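Local coordinates for superantigen-like protein SSL10 (PDB 6LWT) that probably dampens host complement activation by binding the Fc region of human IgG and blocking its encounter with C1q, and probably also interferes with plasma clotting, at residues A[140-143]-A[144-148]; A[171-174]-A[175-178]; A[186-189]-A[190-193]. All coordinates share one frame; numbering follows the deposited sequence.

Interaction 1: residues A[140-143]-A[144-148]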
ATOM      1  N   LEU A 140       6.548  -0.101   1.265  1.00 18.68           N
ATOM      2  CA  LEU A 140       7.427   0.508   2.265  1.00 18.79           C
ATOM      3  C   LEU A 140       7.594  -0.418   3.486  1.00 19.36           C
ATOM      4  O   LEU A 140       8.720  -0.617   3.963  1.00 17.90           O
ATOM      5  CB  LEU A 140       6.936   1.892   2.684  1.00 18.86           C
ATOM      6  CG  LEU A 140       7.226   3.015   1.678  1.00 19.06           C
ATOM      7  CD1 LEU A 140       6.456   4.285   2.027  1.00 19.43           C
ATOM      8  CD2 LEU A 140       8.730   3.278   1.617  1.00 19.98           C
ATOM      9  N   ARG A 141       6.504  -1.015   3.968  1.00 17.86           N
ATOM     10  CA  ARG A 141       6.634  -1.909   5.113  1.00 18.32           C
ATOM     11  C   ARG A 141       7.418  -3.161   4.791  1.00 19.25           C
ATOM     12  O   ARG A 141       8.266  -3.574   5.592  1.00 19.14           O
ATOM     13  CB  ARG A 141       5.291  -2.252   5.746  1.00 18.42           C
ATOM     14  CG  ARG A 141       4.606  -1.010   6.272  1.00 18.25           C
ATOM     15  CD  ARG A 141       3.523  -1.346   7.271  1.00 18.36           C
ATOM     16  NE  ARG A 141       2.459  -0.320   7.311  1.00 18.24           N
ATOM     17  CZ  ARG A 141       1.641  -0.117   8.341  1.00 18.23           C
ATOM     18  NH1 ARG A 141       0.688   0.798   8.232  1.00 18.44           N
ATOM     19  NH2 ARG A 141       1.743  -0.830   9.469  1.00 18.36           N
ATOM     20  N   LYS A 142       7.177  -3.741   3.626  1.00 20.08           N
ATOM     21  CA  LYS A 142       7.947  -4.915   3.195  1.00 23.27           C
ATOM     22  C   LYS A 142       9.439  -4.616   3.108  1.00 21.43           C
ATOM     23  O   LYS A 142      10.273  -5.429   3.555  1.00 21.99           O
ATOM     24  CB  LYS A 142       7.441  -5.451   1.862  1.00 26.78           C
ATOM     25  CG  LYS A 142       7.993  -6.834   1.514  1.00 32.10           C
ATOM     26  CD  LYS A 142       7.393  -7.348   0.212  1.00 36.84           C
ATOM     27  CE  LYS A 142       8.062  -6.695  -0.988  1.00 41.58           C
ATOM     28  NZ  LYS A 142       7.721  -7.367  -2.277  1.00 46.17           N
ATOM     29  N   HIS A 143       9.766  -3.451   2.549  1.00 20.99           N
ATOM     30  CA  HIS A 143      11.146  -2.929   2.551  1.00 20.52           C
ATOM     31  C   HIS A 143      11.744  -2.854   3.955  1.00 19.07           C
ATOM     32  O   HIS A 143      12.869  -3.326   4.176  1.00 18.45           O
ATOM     33  CB  HIS A 143      11.188  -1.559   1.852  1.00 21.72           C
ATOM     34  CG  HIS A 143      12.560  -0.964   1.750  1.00 23.62           C
ATOM     35  ND1 HIS A 143      12.996   0.039   2.588  1.00 25.69           N
ATOM     36  CD2 HIS A 143      13.595  -1.238   0.919  1.00 24.75           C
ATOM     37  CE1 HIS A 143      14.237   0.360   2.281  1.00 24.73           C
ATOM     38  NE2 HIS A 143      14.627  -0.395   1.268  1.00 27.80           N
ATOM     39  N   LEU A 144      10.989  -2.317   4.915  1.00 19.08           N
ATOM     40  CA  LEU A 144      11.478  -2.181   6.275  1.00 18.64           C
ATOM     41  C   LEU A 144      11.563  -3.532   6.978  1.00 19.68           C
ATOM     42  O   LEU A 144      12.445  -3.731   7.812  1.00 19.61           O
ATOM     43  CB  LEU A 144      10.604  -1.238   7.080  1.00 19.01           C
ATOM     44  CG  LEU A 144      10.502   0.213   6.587  1.00 17.98           C
ATOM     45  CD1 LEU A 144       9.443   0.920   7.403  1.00 17.78           C
ATOM     46  CD2 LEU A 144      11.829   0.939   6.666  1.00 17.25           C
ATOM     47  N   ILE A 145      10.658  -4.449   6.639  1.00 19.91           N
ATOM     48  CA  ILE A 145      10.705  -5.820   7.186  1.00 21.27           C
ATOM     49  C   ILE A 145      11.980  -6.515   6.710  1.00 21.64           C
ATOM     50  O   ILE A 145      12.756  -7.029   7.528  1.00 20.54           O
ATOM     51  CB  ILE A 145       9.461  -6.654   6.777  1.00 21.16           C
ATOM     52  CG1 ILE A 145       8.217  -6.143   7.513  1.00 22.10           C
ATOM     53  CG2 ILE A 145       9.683  -8.138   7.105  1.00 22.42           C
ATOM     54  CD1 ILE A 145       6.899  -6.531   6.880  1.00 21.43           C
ATOM     55  N   GLU A 146      12.187  -6.503   5.396  1.00 23.12           N
ATOM     56  CA  GLU A 146      13.317  -7.175   4.779  1.00 26.48           C
ATOM     57  C   GLU A 146      14.659  -6.540   5.124  1.00 27.20           C
ATOM     58  O   GLU A 146      15.622  -7.257   5.361  1.00 25.83           O
ATOM     59  CB  GLU A 146      13.168  -7.241   3.254  1.00 29.15           C
ATOM     60  CG  GLU A 146      12.010  -8.118   2.813  1.00 32.36           C
ATOM     61  CD  GLU A 146      11.735  -8.058   1.322  1.00 35.30           C
ATOM     62  OE1 GLU A 146      12.499  -7.416   0.567  1.00 40.80           O
ATOM     63  OE2 GLU A 146      10.748  -8.685   0.898  1.00 38.36           O
ATOM     64  N   LYS A 147      14.736  -5.213   5.131  1.00 25.73           N
ATOM     65  CA  LYS A 147      16.031  -4.539   5.367  1.00 27.42           C
ATOM     66  C   LYS A 147      16.393  -4.362   6.826  1.00 24.24           C
ATOM     67  O   LYS A 147      17.557  -4.511   7.199  1.00 22.99           O
ATOM     68  CB  LYS A 147      16.102  -3.173   4.660  1.00 32.31           C
ATOM     69  CG  LYS A 147      17.136  -3.093   3.550  1.00 39.11           C
ATOM     70  CD  LYS A 147      17.693  -1.685   3.440  1.00 43.00           C
ATOM     71  CE  LYS A 147      18.537  -1.539   2.183  1.00 46.79           C
ATOM     72  NZ  LYS A 147      19.204  -0.208   2.146  1.00 49.08           N
ATOM     73  N   TYR A 148      15.416  -4.017   7.654  1.00 22.21           N
ATOM     74  CA  TYR A 148      15.679  -3.619   9.043  1.00 23.04           C
ATOM     75  C   TYR A 148      15.015  -4.498  10.097  1.00 22.45           C
ATOM     76  O   TYR A 148      15.148  -4.227  11.307  1.00 22.83           O
ATOM     77  CB  TYR A 148      15.277  -2.150   9.244  1.00 22.79           C
ATOM     78  CG  TYR A 148      15.896  -1.216   8.227  1.00 23.92           C
ATOM     79  CD1 TYR A 148      17.274  -1.034   8.176  1.00 25.75           C
ATOM     80  CD2 TYR A 148      15.113  -0.514   7.303  1.00 23.85           C
ATOM     81  CE1 TYR A 148      17.858  -0.187   7.235  1.00 25.87           C
ATOM     82  CE2 TYR A 148      15.692   0.337   6.362  1.00 23.38           C
ATOM     83  CZ  TYR A 148      17.072   0.502   6.339  1.00 24.79           C
ATOM     84  OH  TYR A 148      17.676   1.333   5.419  1.00 24.65           O
TER
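K142 and E146 run alongside each other in the same direction on the last turns of helix 133-148, the helix that packs against the mixed sheet of the C-terminal beta-grasp domain. They touch through the aliphatic part of the lysine: E146 OE2 rests 3.4 Å from K142 CG. K142 CG is anti to its own backbone N (chi1 -167°), but the chain bends at chi3, and K142 NZ stays 4.6 Å from E146 OE2, too far for a salt bridge; any attraction between the charges is probably modest. One residue on, the K147 chain likewise runs alongside the H143 imidazole. Beneath these pairs runs the i to i+4 backbone bonding of the alpha helix: L144 N to L140 O, I145 N to R141 O, E146 N to K142 O and K147 N to H143 O. The I145 bond is short, 2.8 Å from I145 N to R141 O, and the donor comes in nearly along the C=O axis. I145 CG1, on the backbone-N side of its residue, packs 3.2 Å from R141 O. On the buried face L140 touches I195 and L144 touches V197 of strand 192-198, while I145 meets Y19 and Y22 of helix 14-22. R141 turns its guanidinium to D137, Y151 and S176 O, and Y148 OH bonds to Y122 OH. At the helix end K147 CB sits over the centre of one face of the Y148 ring, 3.8 Å above its plane.

Interaction 2: residues A[171-174]-A[175-178]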
ATOM      1  N   ASN A 171       0.899  10.427   7.432  1.00 19.18           N
ATOM      2  CA  ASN A 171       1.691   9.843   8.496  1.00 19.73           C
ATOM      3  C   ASN A 171       1.102   8.474   8.840  1.00 20.01           C
ATOM      4  O   ASN A 171      -0.040   8.391   9.305  1.00 19.27           O
ATOM      5  CB  ASN A 171       1.732  10.775   9.699  1.00 21.66           C
ATOM      6  CG  ASN A 171       2.641  10.257  10.785  1.00 25.33           C
ATOM      7  OD1 ASN A 171       3.851  10.175  10.595  1.00 25.31           O
ATOM      8  ND2 ASN A 171       2.054   9.840  11.914  1.00 27.66           N
ATOM      9  N   LEU A 172       1.870   7.424   8.577  1.00 18.58           N
ATOM     10  CA  LEU A 172       1.451   6.036   8.807  1.00 20.51           C
ATOM     11  C   LEU A 172       1.974   5.506  10.126  1.00 19.68           C
ATOM     12  O   LEU A 172       3.148   5.703  10.469  1.00 19.50           O
ATOM     13  CB  LEU A 172       1.969   5.140   7.696  1.00 21.35           C
ATOM     14  CG  LEU A 172       1.613   5.571   6.284  1.00 23.07           C
ATOM     15  CD1 LEU A 172       2.387   4.755   5.269  1.00 23.96           C
ATOM     16  CD2 LEU A 172       0.130   5.411   6.060  1.00 25.41           C
ATOM     17  N   ASP A 173       1.091   4.844  10.871  1.00 18.68           N
ATOM     18  CA  ASP A 173       1.450   4.252  12.149  1.00 18.49           C
ATOM     19  C   ASP A 173       1.802   2.774  11.938  1.00 17.52           C
ATOM     20  O   ASP A 173       0.945   1.961  11.603  1.00 18.03           O
ATOM     21  CB  ASP A 173       0.273   4.393  13.110  1.00 20.92           C
ATOM     22  CG  ASP A 173       0.614   3.986  14.544  1.00 22.77           C
ATOM     23  OD1 ASP A 173       1.731   3.464  14.829  1.00 22.15           O
ATOM     24  OD2 ASP A 173      -0.281   4.204  15.392  1.00 25.46           O
ATOM     25  N   LEU A 174       3.063   2.419  12.162  1.00 17.28           N
ATOM     26  CA  LEU A 174       3.510   1.037  12.000  1.00 17.57           C
ATOM     27  C   LEU A 174       2.972   0.094  13.093  1.00 18.70           C
ATOM     28  O   LEU A 174       3.041  -1.113  12.923  1.00 19.37           O
ATOM     29  CB  LEU A 174       5.036   0.934  11.905  1.00 17.24           C
ATOM     30  CG  LEU A 174       5.644   1.730  10.733  1.00 16.56           C
ATOM     31  CD1 LEU A 174       7.152   1.704  10.865  1.00 17.08           C
ATOM     32  CD2 LEU A 174       5.184   1.157   9.406  1.00 17.59           C
ATOM     33  N   ARG A 175       2.386   0.634  14.155  1.00 20.76           N
ATOM     34  CA  ARG A 175       1.780  -0.203  15.195  1.00 23.07           C
ATOM     35  C   ARG A 175       0.445  -0.844  14.788  1.00 25.15           C
ATOM     36  O   ARG A 175      -0.036  -1.725  15.488  1.00 26.51           O
ATOM     37  CB  ARG A 175       1.578   0.580  16.474  1.00 23.90           C
ATOM     38  CG  ARG A 175       2.838   1.229  17.039  1.00 25.28           C
ATOM     39  CD  ARG A 175       2.503   2.146  18.211  1.00 26.86           C
ATOM     40  NE  ARG A 175       1.621   3.239  17.781  1.00 30.08           N
ATOM     41  CZ  ARG A 175       1.059   4.127  18.598  1.00 33.68           C
ATOM     42  NH1 ARG A 175       1.297   4.097  19.907  1.00 34.55           N
ATOM     43  NH2 ARG A 175       0.259   5.060  18.099  1.00 35.94           N
ATOM     44  N   SER A 176      -0.152  -0.417  13.682  1.00 25.29           N
ATOM     45  CA  SER A 176      -1.330  -1.100  13.170  1.00 27.87           C
ATOM     46  C   SER A 176      -1.364  -1.192  11.660  1.00 26.07           C
ATOM     47  O   SER A 176      -0.579  -0.542  10.937  1.00 23.37           O
ATOM     48  CB  SER A 176      -2.593  -0.415  13.688  1.00 30.17           C
ATOM     49  OG  SER A 176      -2.543   0.959  13.425  1.00 35.23           O
ATOM     50  N   LYS A 177      -2.304  -1.998  11.185  1.00 24.68           N
ATOM     51  CA  LYS A 177      -2.519  -2.147   9.747  1.00 25.77           C
ATOM     52  C   LYS A 177      -3.073  -0.844   9.194  1.00 22.92           C
ATOM     53  O   LYS A 177      -3.817  -0.149   9.879  1.00 20.25           O
ATOM     54  CB  LYS A 177      -3.480  -3.303   9.446  1.00 27.69           C
ATOM     55  CG  LYS A 177      -3.326  -3.849   8.037  1.00 30.55           C
ATOM     56  CD  LYS A 177      -4.580  -4.516   7.451  1.00 32.31           C
ATOM     57  CE  LYS A 177      -4.798  -5.928   7.940  1.00 32.77           C
ATOM     58  NZ  LYS A 177      -5.949  -6.573   7.233  1.00 31.40           N
ATOM     59  N   LEU A 178      -2.724  -0.496   7.956  1.00 21.88           N
ATOM     60  CA  LEU A 178      -3.409   0.621   7.297  1.00 21.37           C
ATOM     61  C   LEU A 178      -4.908   0.311   7.285  1.00 20.79           C
ATOM     62  O   LEU A 178      -5.288  -0.813   7.022  1.00 18.82           O
ATOM     63  CB  LEU A 178      -2.927   0.811   5.860  1.00 21.71           C
ATOM     64  CG  LEU A 178      -3.503   1.995   5.085  1.00 22.14           C
ATOM     65  CD1 LEU A 178      -3.066   3.315   5.688  1.00 22.28           C
ATOM     66  CD2 LEU A 178      -3.060   1.933   3.637  1.00 22.33           C
TER
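R175 doubles back on D173, two residues earlier, and grips its carboxylate side-on with two nitrogens. R175 NE donates to the syn lone pair of D173 OD1 at 3.0 Å, and R175 NH2 reaches D173 OD2 at 2.9 Å, on the syn side but 30° out of the carboxylate plane. The bend at chi3 folds the guanidinium back, and the two flat groups end up 34° apart. The backbone joins in: R175 N donates to D173 OD1 at 3.0 Å from above the carboxylate plane, giving that oxygen two donors and limiting how the aspartate can rotate. The first torsion of D173 (chi1 -172°) carries the carboxylate forward beside the carbonyl carbon, where R175 N can meet it. R159 adds a long, weak ion pair to D173 OD1. S176 comes next and closes a type I beta turn begun at D173, its N giving a weak bond to D173 O at 3.3 Å. This turn ends strand 169-173, an outermost strand of the beta-grasp sheet, and sends the chain into the loop that leads to strand 186-188. S176 O accepts from R141 NH2 of helix 133-148. L178 brings the loop back to the apolar side: its CD1 meets L172 CD2 at 3.8 Å, the two leucines touching by their methyl ends. D137 of the helix touches both of them, M183 lies against L178, and L178 N donates to the hydroxyl of Y22 in helix 14-22.

Interaction 3: residues A[186-189]-A[190-193]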
ATOM      1  N   VAL A 186      -5.206   7.828  -4.075  1.00 22.66           N
ATOM      2  CA  VAL A 186      -4.221   7.742  -5.171  1.00 23.49           C
ATOM      3  C   VAL A 186      -3.236   8.893  -5.041  1.00 23.53           C
ATOM      4  O   VAL A 186      -3.651  10.033  -4.859  1.00 24.76           O
ATOM      5  CB  VAL A 186      -4.892   7.798  -6.555  1.00 25.83           C
ATOM      6  CG1 VAL A 186      -3.850   7.802  -7.672  1.00 26.29           C
ATOM      7  CG2 VAL A 186      -5.851   6.630  -6.734  1.00 26.60           C
ATOM      8  N   ILE A 187      -1.940   8.590  -5.111  1.00 22.31           N
ATOM      9  CA  ILE A 187      -0.892   9.584  -4.988  1.00 22.54           C
ATOM     10  C   ILE A 187      -0.189   9.674  -6.342  1.00 22.69           C
ATOM     11  O   ILE A 187       0.126   8.666  -6.961  1.00 22.23           O
ATOM     12  CB  ILE A 187       0.129   9.231  -3.885  1.00 21.82           C
ATOM     13  CG1 ILE A 187      -0.570   9.092  -2.519  1.00 23.18           C
ATOM     14  CG2 ILE A 187       1.231  10.292  -3.842  1.00 22.37           C
ATOM     15  CD1 ILE A 187       0.287   8.430  -1.454  1.00 24.77           C
ATOM     16  N   GLU A 188       0.057  10.898  -6.777  1.00 23.25           N
ATOM     17  CA  GLU A 188       0.846  11.184  -7.963  1.00 25.22           C
ATOM     18  C   GLU A 188       2.329  11.029  -7.605  1.00 22.05           C
ATOM     19  O   GLU A 188       2.862  11.796  -6.814  1.00 22.15           O
ATOM     20  CB  GLU A 188       0.528  12.608  -8.416  1.00 31.53           C
ATOM     21  CG  GLU A 188       1.177  13.018  -9.726  1.00 38.08           C
ATOM     22  CD  GLU A 188       0.322  12.795 -10.964  1.00 45.64           C
ATOM     23  OE1 GLU A 188       0.793  13.223 -12.047  1.00 50.76           O
ATOM     24  OE2 GLU A 188      -0.795  12.213 -10.874  1.00 50.70           O
ATOM     25  N   SER A 189       2.985  10.040  -8.185  1.00 20.92           N
ATOM     26  CA  SER A 189       4.308   9.587  -7.742  1.00 21.84           C
ATOM     27  C   SER A 189       5.398  10.668  -7.765  1.00 23.13           C
ATOM     28  O   SER A 189       6.255  10.698  -6.895  1.00 22.02           O
ATOM     29  CB  SER A 189       4.761   8.396  -8.580  1.00 22.86           C
ATOM     30  OG  SER A 189       3.869   7.276  -8.464  1.00 25.27           O
ATOM     31  N   LYS A 190       5.352  11.530  -8.783  1.00 25.29           N
ATOM     32  CA  LYS A 190       6.304  12.649  -8.946  1.00 27.26           C
ATOM     33  C   LYS A 190       6.154  13.753  -7.893  1.00 25.90           C
ATOM     34  O   LYS A 190       7.058  14.564  -7.725  1.00 25.22           O
ATOM     35  CB  LYS A 190       6.130  13.276 -10.338  1.00 30.58           C
ATOM     36  CG  LYS A 190       4.847  14.085 -10.495  1.00 36.09           C
ATOM     37  CD  LYS A 190       4.825  14.937 -11.757  1.00 43.45           C
ATOM     38  CE  LYS A 190       3.431  15.346 -12.215  1.00 44.58           C
ATOM     39  NZ  LYS A 190       2.618  16.055 -11.191  1.00 47.95           N
ATOM     40  N   GLN A 191       4.995  13.810  -7.232  1.00 23.54           N
ATOM     41  CA  GLN A 191       4.760  14.730  -6.141  1.00 23.42           C
ATOM     42  C   GLN A 191       5.393  14.343  -4.822  1.00 20.63           C
ATOM     43  O   GLN A 191       5.497  15.190  -3.944  1.00 20.72           O
ATOM     44  CB  GLN A 191       3.248  15.003  -5.972  1.00 26.10           C
ATOM     45  CG  GLN A 191       2.660  15.810  -7.132  1.00 30.86           C
ATOM     46  CD  GLN A 191       3.428  17.127  -7.384  1.00 35.92           C
ATOM     47  OE1 GLN A 191       3.301  18.088  -6.625  1.00 41.87           O
ATOM     48  NE2 GLN A 191       4.240  17.167  -8.445  1.00 40.64           N
ATOM     49  N   ILE A 192       5.862  13.104  -4.681  1.00 20.30           N
ATOM     50  CA  ILE A 192       6.419  12.667  -3.411  1.00 20.45           C
ATOM     51  C   ILE A 192       7.792  13.325  -3.263  1.00 21.02           C
ATOM     52  O   ILE A 192       8.659  13.184  -4.130  1.00 20.57           O
ATOM     53  CB  ILE A 192       6.506  11.139  -3.288  1.00 21.35           C
ATOM     54  CG1 ILE A 192       5.132  10.490  -3.528  1.00 21.76           C
ATOM     55  CG2 ILE A 192       7.040  10.746  -1.916  1.00 21.54           C
ATOM     56  CD1 ILE A 192       5.193   9.001  -3.721  1.00 22.40           C
ATOM     57  N   LYS A 193       7.973  14.047  -2.171  1.00 22.44           N
ATOM     58  CA  LYS A 193       9.220  14.777  -1.892  1.00 24.84           C
ATOM     59  C   LYS A 193      10.152  13.858  -1.133  1.00 23.82           C
ATOM     60  O   LYS A 193      11.265  13.594  -1.566  1.00 23.50           O
ATOM     61  CB  LYS A 193       8.925  16.061  -1.091  1.00 29.49           C
ATOM     62  CG  LYS A 193      10.150  16.915  -0.729  1.00 33.11           C
ATOM     63  CD  LYS A 193       9.823  17.987   0.319  1.00 38.85           C
ATOM     64  CE  LYS A 193       9.556  19.364  -0.283  1.00 42.53           C
ATOM     65  NZ  LYS A 193      10.784  20.220  -0.305  1.00 44.19           N
TER
HETATM   66  O   HOH W   1       8.834  11.665  -6.482  1.00 23.33           O
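I187 and I192 form the packed side of this tight turn, crossing at about a right angle with I187 CG2 3.9 Å from I192 CG1. I187 reaches across with its CG2 branch, which stands beside the carbonyl carbon; I192 meets it with CG1. Around them the apolar shell closes quickly: I187 leans on L133 and L164, and I192 on L136, I162 and L164, so both sink between helix 133-148 and strand 159-164. S189 is also buried; its hydroxyl is bonded to K128 O, while I192 CG1 lies 3.6 Å from S189 O. The turn itself is a short 3-10 segment, residues 189 to 191, joining strand 186-188 of a two-stranded sheet to strand 192-198 in the main sheet of the beta-grasp domain. Two i to i+3 bonds shape it. Q191 N donates to E188 O at 3.0 Å from well above the carbonyl plane, and I192 N to S189 O at 3.3 Å, 61° out of the S189 carbonyl plane. S189 O is shared further: a water donates to it at 2.8 Å and also to I192 O, bridging the two carbonyls across the turn. The other side is looser and more polar. E188 and K190 meet at a slant, and their salt bridge is long, 3.5 Å from E188 OE1 to K190 NZ, with K190 CE just as near the same oxygen. The lysine chain is extended as far as CE; its last bond then bends (chi4 55°), turning the ammonium back over E188 CG. K190 is exposed and E188 only partly covered, although E188 also touches K130. Beside them the aliphatic start of the Q191 side chain lies against E188, Q191 CG being 4.1 Å from E188 CB.

All three are local contacts in the beta-grasp domain, following one another along the chain, and each combines a buried apolar side with a more exposed polar one. Interactions 1 and 2 touch directly: through R141 the helix is tied to the turn that leaves the edge strand. Interaction 3 stands apart, its nearest atoms about 8 Å from either. It still reaches the same helix, at L133 and L136, one or two turns before 140-148. Their surface charges differ in grip: the lysine and glutamate of interaction 1 stay unbridged, interaction 2 has a two-nitrogen salt bridge, and interaction 3 a single long one.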